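Local structure of translocator protein BipD (Burkholderia pseudomallei, 3NFT) at residues K149-V154 with N260-V265; Q186-L191 with K227-R232; L191-L196 with V220-P225. The protein is a type III secretion component required for invasion of epithelial cells and survival within host cells, and probably regulates secretion of the effectors BipB and BipC. All coordinates share one frame; numbering follows the deposited sequence. Where two conformers were deposited one is given.

Interaction 1 (K149-V154 with N260-V265); sequences KYFQSV and NIQNDV
Segments 149-154 and 260-265 run antiparallel at 159°, their helix axes no nearer than 11.0 Å, with Phe151 and Val265 the pair with the nearest CA atoms. That wide spacing is filled by side chains. With CG anti to the backbone N (chi1 -165°), the Phe151 ring comes nearer helix 244-295 than its CB does, and Val265 lies over one face: CG1 sits above the centre, 3.8 Å from the centroid and 13° off the ring normal, a CH-pi contact, while Val265 CG2 comes to 3.5 Å from Phe151 CD1. Ile261 CG2 approaches the edge of the same ring, near its plane. The hydroxyl end of Tyr150 rests against Ile261, with OH 3.5 Å from CG1, and Val154 CG1 meets Ile261 CD1 tip to tip. Phe54 of helix 41-56 stacks on Phe151, bringing the N-terminal part of the chain onto the two predicted coiled-coil helices, 121-160 and 244-295, consistent with the N-terminal domain shielding them from premature oligomerization. One water links Tyr150 OH (2.6 Å) to Asp264 OD2, donating to the carboxylate at 2.8 Å. With no direct hydrogen bond between the segments, cohesion rests on apolar and CH-pi packing, and the water carries the polar link.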
loop_
_atom_site.group_PDB
_atom_site.type_symbol
_atom_site.label_atom_id
_atom_site.label_comp_id
_atom_site.label_asym_id
_atom_site.label_seq_id
_atom_site.Cartn_x
_atom_site.Cartn_y
_atom_site.Cartn_z
ATOM N N LYS A 149 -3.893 -26.508 -19.176
ATOM C CA LYS A 149 -4.727 -27.010 -20.254
ATOM C C LYS A 149 -3.936 -27.282 -21.530
ATOM O O LYS A 149 -4.119 -28.307 -22.205
ATOM C CB LYS A 149 -5.855 -26.019 -20.522
ATOM C CG LYS A 149 -6.713 -26.418 -21.667
ATOM C CD LYS A 149 -7.529 -27.665 -21.449
ATOM C CE LYS A 149 -8.688 -27.695 -22.461
ATOM N NZ LYS A 149 -9.277 -29.030 -22.613
ATOM N N TYR A 150 -3.058 -26.354 -21.886
ATOM C CA TYR A 150 -2.122 -26.562 -22.988
ATOM C C TYR A 150 -1.296 -27.825 -22.816
ATOM O O TYR A 150 -1.190 -28.659 -23.701
ATOM C CB TYR A 150 -1.218 -25.359 -23.100
ATOM C CG TYR A 150 0.116 -25.536 -23.807
ATOM C CD1 TYR A 150 0.198 -25.900 -25.155
ATOM C CD2 TYR A 150 1.298 -25.267 -23.154
ATOM C CE1 TYR A 150 1.406 -26.002 -25.787
ATOM C CE2 TYR A 150 2.526 -25.375 -23.783
ATOM C CZ TYR A 150 2.581 -25.745 -25.110
ATOM O OH TYR A 150 3.795 -25.821 -25.744
ATOM N N PHE A 151 -0.721 -27.948 -21.620
ATOM C CA PHE A 151 0.159 -29.070 -21.266
ATOM C C PHE A 151 -0.615 -30.376 -21.423
ATOM O O PHE A 151 -0.105 -31.327 -21.987
ATOM C CB PHE A 151 0.637 -28.831 -19.832
ATOM C CG PHE A 151 1.816 -29.658 -19.375
ATOM C CD1 PHE A 151 2.948 -29.828 -20.154
ATOM C CD2 PHE A 151 1.810 -30.170 -18.067
ATOM C CE1 PHE A 151 4.061 -30.520 -19.677
ATOM C CE2 PHE A 151 2.918 -30.837 -17.578
ATOM C CZ PHE A 151 4.034 -31.023 -18.378
ATOM N N GLN A 152 -1.866 -30.375 -20.935
ATOM C CA GLN A 152 -2.794 -31.472 -21.064
ATOM C C GLN A 152 -3.086 -31.817 -22.500
ATOM O O GLN A 152 -3.112 -32.983 -22.879
ATOM C CB GLN A 152 -4.087 -31.185 -20.287
ATOM C CG GLN A 152 -5.118 -32.295 -20.219
ATOM C CD GLN A 152 -6.276 -31.928 -19.289
ATOM O OE1 GLN A 152 -6.395 -30.785 -18.847
ATOM N NE2 GLN A 152 -7.112 -32.884 -18.963
ATOM N N SER A 153 -3.301 -30.791 -23.322
ATOM C CA SER A 153 -3.661 -31.024 -24.715
ATOM C C SER A 153 -2.478 -31.614 -25.492
ATOM O O SER A 153 -2.662 -32.410 -26.409
ATOM C CB SER A 153 -4.164 -29.729 -25.373
ATOM O OG SER A 153 -3.119 -28.799 -25.576
ATOM N N VAL A 154 -1.249 -31.259 -25.093
ATOM C CA VAL A 154 -0.040 -31.840 -25.686
ATOM C C VAL A 154 0.085 -33.307 -25.256
ATOM O O VAL A 154 0.318 -34.181 -26.054
ATOM C CB VAL A 154 1.209 -31.022 -25.349
ATOM C CG1 VAL A 154 2.473 -31.702 -25.870
ATOM C CG2 VAL A 154 1.114 -29.582 -25.899
ATOM N N ASN A 260 11.259 -29.923 -24.153
ATOM C CA ASN A 260 11.272 -28.470 -24.062
ATOM C C ASN A 260 9.940 -27.964 -23.462
ATOM O O ASN A 260 9.927 -27.050 -22.613
ATOM C CB ASN A 260 11.522 -27.874 -25.441
ATOM C CG ASN A 260 12.020 -26.431 -25.413
ATOM O OD1 ASN A 260 11.865 -25.659 -24.424
ATOM N ND2 ASN A 260 12.613 -26.041 -26.530
ATOM N N ILE A 261 8.824 -28.510 -23.943
ATOM C CA ILE A 261 7.508 -28.117 -23.427
ATOM C C ILE A 261 7.409 -28.471 -21.943
ATOM O O ILE A 261 6.971 -27.643 -21.160
ATOM C CB ILE A 261 6.355 -28.741 -24.213
ATOM C CG1 ILE A 261 6.365 -28.234 -25.669
ATOM C CG2 ILE A 261 4.991 -28.470 -23.499
ATOM C CD1 ILE A 261 5.301 -28.940 -26.540
ATOM N N GLN A 262 7.936 -29.642 -21.550
ATOM C CA GLN A 262 7.923 -29.997 -20.129
ATOM C C GLN A 262 8.742 -28.972 -19.323
ATOM O O GLN A 262 8.341 -28.559 -18.238
ATOM C CB GLN A 262 8.517 -31.385 -19.882
ATOM C CG GLN A 262 8.429 -31.793 -18.430
ATOM C CD GLN A 262 9.083 -33.130 -18.091
ATOM O OE1 GLN A 262 9.724 -33.288 -17.010
ATOM N NE2 GLN A 262 8.918 -34.107 -18.963
ATOM N N ASN A 263 9.903 -28.580 -19.847
ATOM C CA ASN A 263 10.712 -27.606 -19.139
ATOM C C ASN A 263 10.023 -26.252 -18.984
ATOM O O ASN A 263 10.119 -25.612 -17.959
ATOM C CB ASN A 263 12.067 -27.407 -19.805
ATOM C CG ASN A 263 12.989 -26.581 -18.946
ATOM O OD1 ASN A 263 13.074 -25.370 -19.099
ATOM N ND2 ASN A 263 13.607 -27.231 -17.956
ATOM N N ASP A 264 9.300 -25.826 -20.006
ATOM C CA ASP A 264 8.571 -24.571 -19.942
ATOM C C ASP A 264 7.567 -24.605 -18.806
ATOM O O ASP A 264 7.420 -23.637 -18.057
ATOM C CB ASP A 264 7.816 -24.304 -21.251
ATOM C CG ASP A 264 8.715 -24.008 -22.425
ATOM O OD1 ASP A 264 9.862 -23.562 -22.221
ATOM O OD2 ASP A 264 8.263 -24.260 -23.564
ATOM N N VAL A 265 6.869 -25.729 -18.699
ATOM C CA VAL A 265 5.822 -25.882 -17.694
ATOM C C VAL A 265 6.438 -26.050 -16.306
ATOM O O VAL A 265 5.964 -25.424 -15.353
ATOM C CB VAL A 265 4.871 -27.001 -18.042
ATOM C CG1 VAL A 265 3.865 -27.252 -16.918
ATOM C CG2 VAL A 265 4.109 -26.621 -19.335
HETATM O O HOH W 1 5.589 -24.481 -24.329
#

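Interaction 2 (Q186-L191 with K227-R232)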
loop_
_atom_site.group_PDB
_atom_site.type_symbol
_atom_site.label_atom_id
_atom_site.label_comp_id
_atom_site.label_asym_id
_atom_site.label_seq_id
_atom_site.Cartn_x
_atom_site.Cartn_y
_atom_site.Cartn_z
ATOM N N GLN A 186 -4.551 -29.437 -34.832
ATOM C CA GLN A 186 -5.770 -29.251 -34.023
ATOM C C GLN A 186 -5.442 -28.639 -32.656
ATOM O O GLN A 186 -6.127 -27.765 -32.160
ATOM C CB GLN A 186 -6.472 -30.581 -33.907
ATOM C CG GLN A 186 -7.832 -30.599 -33.341
ATOM C CD GLN A 186 -8.524 -31.951 -33.574
ATOM O OE1 GLN A 186 -7.995 -33.026 -33.230
ATOM N NE2 GLN A 186 -9.719 -31.898 -34.169
ATOM N N VAL A 187 -4.350 -29.083 -32.055
ATOM C CA VAL A 187 -3.891 -28.465 -30.832
ATOM C C VAL A 187 -3.467 -27.013 -31.044
ATOM O O VAL A 187 -3.826 -26.138 -30.294
ATOM C CB VAL A 187 -2.744 -29.288 -30.199
ATOM C CG1 VAL A 187 -2.190 -28.567 -28.953
ATOM C CG2 VAL A 187 -3.260 -30.706 -29.892
ATOM N N ILE A 188 -2.664 -26.765 -32.057
ATOM C CA ILE A 188 -2.177 -25.411 -32.328
ATOM C C ILE A 188 -3.373 -24.468 -32.523
ATOM O O ILE A 188 -3.392 -23.337 -32.007
ATOM C CB ILE A 188 -1.254 -25.404 -33.583
ATOM C CG1 ILE A 188 0.060 -26.147 -33.330
ATOM C CG2 ILE A 188 -0.973 -23.945 -34.054
ATOM C CD1 ILE A 188 0.957 -26.300 -34.561
ATOM N N ASP A 189 -4.367 -24.954 -33.255
ATOM C CA ASP A 189 -5.543 -24.145 -33.576
ATOM C C ASP A 189 -6.418 -23.811 -32.400
ATOM O O ASP A 189 -7.216 -22.884 -32.461
ATOM C CB ASP A 189 -6.412 -24.839 -34.632
ATOM C CG ASP A 189 -5.773 -24.833 -36.001
ATOM O OD1 ASP A 189 -6.235 -25.603 -36.846
ATOM O OD2 ASP A 189 -4.788 -24.100 -36.217
ATOM N N HIS A 190 -6.286 -24.550 -31.302
ATOM C CA HIS A 190 -7.163 -24.333 -30.170
ATOM C C HIS A 190 -6.426 -24.023 -28.884
ATOM O O HIS A 190 -6.963 -24.206 -27.786
ATOM C CB HIS A 190 -8.096 -25.523 -30.030
ATOM C CG HIS A 190 -8.973 -25.721 -31.230
ATOM N ND1 HIS A 190 -10.147 -25.020 -31.415
ATOM C CD2 HIS A 190 -8.843 -26.527 -32.308
ATOM C CE1 HIS A 190 -10.706 -25.394 -32.554
ATOM N NE2 HIS A 190 -9.938 -26.308 -33.115
ATOM N N LEU A 191 -5.223 -23.479 -29.013
ATOM C CA LEU A 191 -4.468 -23.104 -27.828
ATOM C C LEU A 191 -5.257 -22.117 -26.963
ATOM O O LEU A 191 -5.876 -21.170 -27.472
ATOM C CB LEU A 191 -3.105 -22.515 -28.195
ATOM C CG LEU A 191 -2.116 -23.526 -28.779
ATOM C CD1 LEU A 191 -0.891 -22.809 -29.356
ATOM C CD2 LEU A 191 -1.710 -24.585 -27.728
ATOM N N LYS A 227 7.167 -24.943 -30.379
ATOM C CA LYS A 227 7.561 -26.346 -30.193
ATOM C C LYS A 227 6.579 -27.283 -30.909
ATOM O O LYS A 227 6.983 -28.279 -31.492
ATOM C CB LYS A 227 7.675 -26.696 -28.696
ATOM C CG LYS A 227 8.880 -26.053 -28.037
ATOM C CD LYS A 227 8.571 -24.904 -27.123
ATOM C CE LYS A 227 9.836 -24.154 -26.695
ATOM N NZ LYS A 227 9.665 -23.118 -25.616
ATOM N N LEU A 228 5.286 -26.968 -30.852
ATOM C CA LEU A 228 4.301 -27.774 -31.564
ATOM C C LEU A 228 4.528 -27.735 -33.073
ATOM O O LEU A 228 4.359 -28.734 -33.746
ATOM C CB LEU A 228 2.888 -27.310 -31.232
ATOM C CG LEU A 228 2.378 -27.640 -29.822
ATOM C CD1 LEU A 228 1.078 -26.894 -29.529
ATOM C CD2 LEU A 228 2.274 -29.150 -29.648
ATOM N N ILE A 229 4.874 -26.557 -33.589
ATOM C CA ILE A 229 5.227 -26.405 -35.014
ATOM C C ILE A 229 6.434 -27.261 -35.391
ATOM O O ILE A 229 6.422 -27.961 -36.398
ATOM C CB ILE A 229 5.471 -24.935 -35.327
ATOM C CG1 ILE A 229 4.134 -24.194 -35.281
ATOM C CG2 ILE A 229 6.199 -24.812 -36.692
ATOM C CD1 ILE A 229 4.246 -22.655 -35.378
ATOM N N LYS A 230 7.451 -27.261 -34.547
ATOM C CA LYS A 230 8.650 -28.066 -34.797
ATOM C C LYS A 230 8.289 -29.549 -34.784
ATOM O O LYS A 230 8.746 -30.313 -35.622
ATOM C CB LYS A 230 9.796 -27.733 -33.822
ATOM C CG LYS A 230 10.478 -26.421 -34.146
ATOM C CD LYS A 230 11.473 -26.001 -33.119
ATOM C CE LYS A 230 12.003 -24.588 -33.410
ATOM N NZ LYS A 230 12.361 -24.383 -34.837
ATOM N N MET A 231 7.435 -29.956 -33.836
ATOM C CA MET A 231 6.942 -31.339 -33.802
ATOM C C MET A 231 6.167 -31.686 -35.081
ATOM O O MET A 231 6.424 -32.690 -35.730
ATOM C CB MET A 231 6.045 -31.530 -32.580
ATOM C CG MET A 231 6.759 -31.610 -31.258
ATOM S SD MET A 231 5.503 -31.651 -29.954
ATOM C CE MET A 231 6.281 -32.629 -28.717
ATOM N N ARG A 232 5.245 -30.811 -35.447
ATOM C CA ARG A 232 4.474 -31.003 -36.684
ATOM C C ARG A 232 5.380 -31.130 -37.915
ATOM O O ARG A 232 5.224 -32.045 -38.750
ATOM C CB ARG A 232 3.486 -29.848 -36.893
ATOM C CG ARG A 232 2.451 -30.084 -37.968
ATOM C CD ARG A 232 1.780 -28.759 -38.369
ATOM N NE ARG A 232 2.798 -27.836 -38.874
ATOM C CZ ARG A 232 2.737 -26.504 -38.842
ATOM N NH1 ARG A 232 1.691 -25.872 -38.316
ATOM N NH2 ARG A 232 3.766 -25.801 -39.305
#
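Ile188 and Leu228 carry most of this contact, and their CA atoms are also the nearest across it, 6.9 Å apart. The two side chains run antiparallel past one another, so Ile188 CG1 lies 3.7 Å from Leu228 CB and CD1 of the leucine comes alongside the same methylene. In Ile188, CG1 is anti to the carbonyl carbon (chi1 -68°) and chi2 is extended at 174°, which carries CD1 past Leu228 to Ile229 CG1, 3.9 Å away. Leu228 CD1 is a shared methyl: Val187 CG1 crosses to it at 3.7 Å, and Leu191 CD2 reaches it at 4.0 Å from the loop that follows the helix. The contact joins the C-terminal part of helix 177-189 to the short helix 226-233, two elements of the region inserted between the long helices 121-160 and 244-295. Tyr150 of helix 121-160 touches both Leu228 and Leu191, while Val187 rests on Ser153 and Val157 of that helix, so the inner side of the pair is seated on the bundle. The side chain of Arg232 crosses that of Ile188 at about a right angle, its NH1 3.8 Å from Ile188 CD1. This is a van der Waals contact of the Ile188 methyl with the guanidinium; NH1 also donates a hydrogen bond to Gln185 OE1, the residue before segment 186-191.

Interaction 3 (L191-L196 with V220-P225); sequences LPTMQL and VVTINP
Met194 O accepts the shortest direct hydrogen bond here, from Val221 N at 2.7 Å and nearly straight (168° at the hydrogen), and it also receives a CA-H...O contact from Val220 CA. Met194 N returns a bond to Val221 O at 2.9 Å, making Met194 and Val221 a hydrogen-bonded pair of an antiparallel sheet in which strand 220-223 lies between strands 193-195 and 213-215. Next to it, Gln195 and Val220 form a non-hydrogen-bonded pair. Met194 and Val221 point to the buried face of the sheet. In the methionine, chi3 at -82° turns CE back, and it lies 3.9 Å from Ile223 CG1 and also close to Val221 O. Leu196 CG touches Val221 CG2, and Thr142 and Leu147 of helix 121-160 pack against Met194. Toward the start of segment 191-196, direct backbone pairing gives way to a water: it donates to Pro192 O at 2.6 Å and accepts from Ile223 N at 2.9 Å. Here Ile223 CD1 packs on Pro192 CD, and Leu191 CD1 crosses to Pro225 CB, just before helix 226-233. On the outer face, Gln195 NE2 bonds to Leu196 O in the carbonyl plane, on a lone pair, and also to Ser218 O, while OE1 of Gln195 lies 3.5 Å from Val220 CG2.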
loop_
_atom_site.group_PDB
_atom_site.type_symbol
_atom_site.label_atom_id
_atom_site.label_comp_id
_atom_site.label_asym_id
_atom_site.label_seq_id
_atom_site.Cartn_x
_atom_site.Cartn_y
_atom_site.Cartn_z
ATOM N N LEU A 191 -5.223 -23.479 -29.013
ATOM C CA LEU A 191 -4.468 -23.104 -27.828
ATOM C C LEU A 191 -5.257 -22.117 -26.963
ATOM O O LEU A 191 -5.876 -21.170 -27.472
ATOM C CB LEU A 191 -3.105 -22.515 -28.195
ATOM C CG LEU A 191 -2.116 -23.526 -28.779
ATOM C CD1 LEU A 191 -0.891 -22.809 -29.356
ATOM C CD2 LEU A 191 -1.710 -24.585 -27.728
ATOM N N PRO A 192 -5.268 -22.336 -25.640
ATOM C CA PRO A 192 -5.954 -21.434 -24.718
ATOM C C PRO A 192 -5.370 -20.040 -24.748
ATOM O O PRO A 192 -4.184 -19.873 -24.962
ATOM C CB PRO A 192 -5.684 -22.056 -23.338
ATOM C CG PRO A 192 -5.031 -23.274 -23.560
ATOM C CD PRO A 192 -4.533 -23.393 -24.945
ATOM N N THR A 193 -6.207 -19.037 -24.559
ATOM C CA THR A 193 -5.724 -17.686 -24.333
ATOM C C THR A 193 -6.183 -17.256 -22.952
ATOM O O THR A 193 -7.147 -17.798 -22.407
ATOM C CB THR A 193 -6.238 -16.722 -25.404
ATOM O OG1 THR A 193 -7.650 -16.606 -25.273
ATOM C CG2 THR A 193 -5.882 -17.228 -26.771
ATOM N N MET A 194 -5.465 -16.315 -22.362
ATOM C CA MET A 194 -5.738 -15.891 -21.012
ATOM C C MET A 194 -5.752 -14.373 -20.984
ATOM O O MET A 194 -5.039 -13.734 -21.740
ATOM C CB MET A 194 -4.652 -16.437 -20.092
ATOM C CG MET A 194 -4.628 -17.979 -19.982
ATOM S SD MET A 194 -2.960 -18.676 -20.060
ATOM C CE MET A 194 -2.702 -18.702 -21.820
ATOM N N GLN A 195 -6.586 -13.812 -20.125
ATOM C CA GLN A 195 -6.668 -12.373 -19.973
ATOM C C GLN A 195 -6.160 -12.036 -18.588
ATOM O O GLN A 195 -6.693 -12.523 -17.598
ATOM C CB GLN A 195 -8.114 -11.901 -20.133
ATOM C CG GLN A 195 -8.316 -10.438 -19.836
ATOM C CD GLN A 195 -7.601 -9.547 -20.822
ATOM O OE1 GLN A 195 -7.820 -9.652 -22.033
ATOM N NE2 GLN A 195 -6.730 -8.671 -20.315
ATOM N N LEU A 196 -5.123 -11.212 -18.529
ATOM C CA LEU A 196 -4.631 -10.690 -17.257
ATOM C C LEU A 196 -5.658 -9.730 -16.644
ATOM O O LEU A 196 -6.463 -9.121 -17.373
ATOM C CB LEU A 196 -3.295 -9.965 -17.458
ATOM C CG LEU A 196 -2.090 -10.827 -17.836
ATOM C CD1 LEU A 196 -0.872 -9.996 -18.208
ATOM C CD2 LEU A 196 -1.764 -11.754 -16.684
ATOM N N VAL A 220 -3.676 -9.818 -23.134
ATOM C CA VAL A 220 -4.022 -11.118 -23.630
ATOM C C VAL A 220 -2.741 -11.948 -23.720
ATOM O O VAL A 220 -1.788 -11.582 -24.421
ATOM C CB VAL A 220 -4.711 -11.064 -25.017
ATOM C CG1 VAL A 220 -4.966 -12.469 -25.540
ATOM C CG2 VAL A 220 -6.031 -10.255 -24.931
ATOM N N VAL A 221 -2.737 -13.060 -23.001
ATOM C CA VAL A 221 -1.641 -13.997 -23.005
ATOM C C VAL A 221 -1.958 -15.141 -23.953
ATOM O O VAL A 221 -2.995 -15.804 -23.817
ATOM C CB VAL A 221 -1.383 -14.562 -21.605
ATOM C CG1 VAL A 221 -0.145 -15.438 -21.639
ATOM C CG2 VAL A 221 -1.221 -13.427 -20.590
ATOM N N THR A 222 -1.062 -15.365 -24.909
ATOM C CA THR A 222 -1.154 -16.478 -25.845
ATOM C C THR A 222 0.093 -17.358 -25.691
ATOM O O THR A 222 1.155 -16.899 -25.255
ATOM C CB THR A 222 -1.264 -15.991 -27.306
ATOM O OG1 THR A 222 -0.182 -15.113 -27.585
ATOM C CG2 THR A 222 -2.590 -15.271 -27.543
ATOM N N ILE A 223 -0.050 -18.621 -26.042
ATOM C CA ILE A 223 1.000 -19.606 -25.897
ATOM C C ILE A 223 1.771 -19.707 -27.202
ATOM O O ILE A 223 1.166 -19.878 -28.279
ATOM C CB ILE A 223 0.390 -20.949 -25.520
ATOM C CG1 ILE A 223 -0.370 -20.810 -24.190
ATOM C CG2 ILE A 223 1.447 -22.039 -25.464
ATOM C CD1 ILE A 223 -1.194 -21.971 -23.903
ATOM N N ASN A 224 3.090 -19.576 -27.123
ATOM C CA ASN A 224 3.949 -19.655 -28.306
ATOM C C ASN A 224 3.860 -21.088 -28.871
ATOM O O ASN A 224 4.208 -22.054 -28.167
ATOM C CB ASN A 224 5.392 -19.289 -27.903
ATOM C CG ASN A 224 6.340 -19.230 -29.051
ATOM O OD1 ASN A 224 6.081 -19.757 -30.142
ATOM N ND2 ASN A 224 7.502 -18.587 -28.808
ATOM N N PRO A 225 3.416 -21.234 -30.140
ATOM C CA PRO A 225 3.258 -22.553 -30.724
ATOM C C PRO A 225 4.534 -23.163 -31.319
ATOM O O PRO A 225 4.472 -24.176 -32.002
ATOM C CB PRO A 225 2.226 -22.323 -31.808
ATOM C CG PRO A 225 2.534 -20.926 -32.268
ATOM C CD PRO A 225 2.951 -20.163 -31.044
HETATM O O HOH W 2 -2.662 -19.266 -27.022
#

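The three contacts are nested along the chain: interaction 3 lies inside the loop closed by interaction 2, which lies inside that closed by interaction 1. Leu191 belongs to both interactions 2 and 3, where helix 177-189 passes into strand 193-195; strand 220-223 leads similarly into helix 226-233. Tyr150 of interaction 1 touches both of the others, its CD1 3.5 Å from Leu191 CD2 and its CB 3.5 Å from Ile223 CD1. A salt bridge between Asp264 OD2 and Lys227 NZ, 2.7 Å long, ties interaction 1 to interaction 2, whose centres are about 11 Å apart. The centre of interaction 3 is about 13 Å from each of the others.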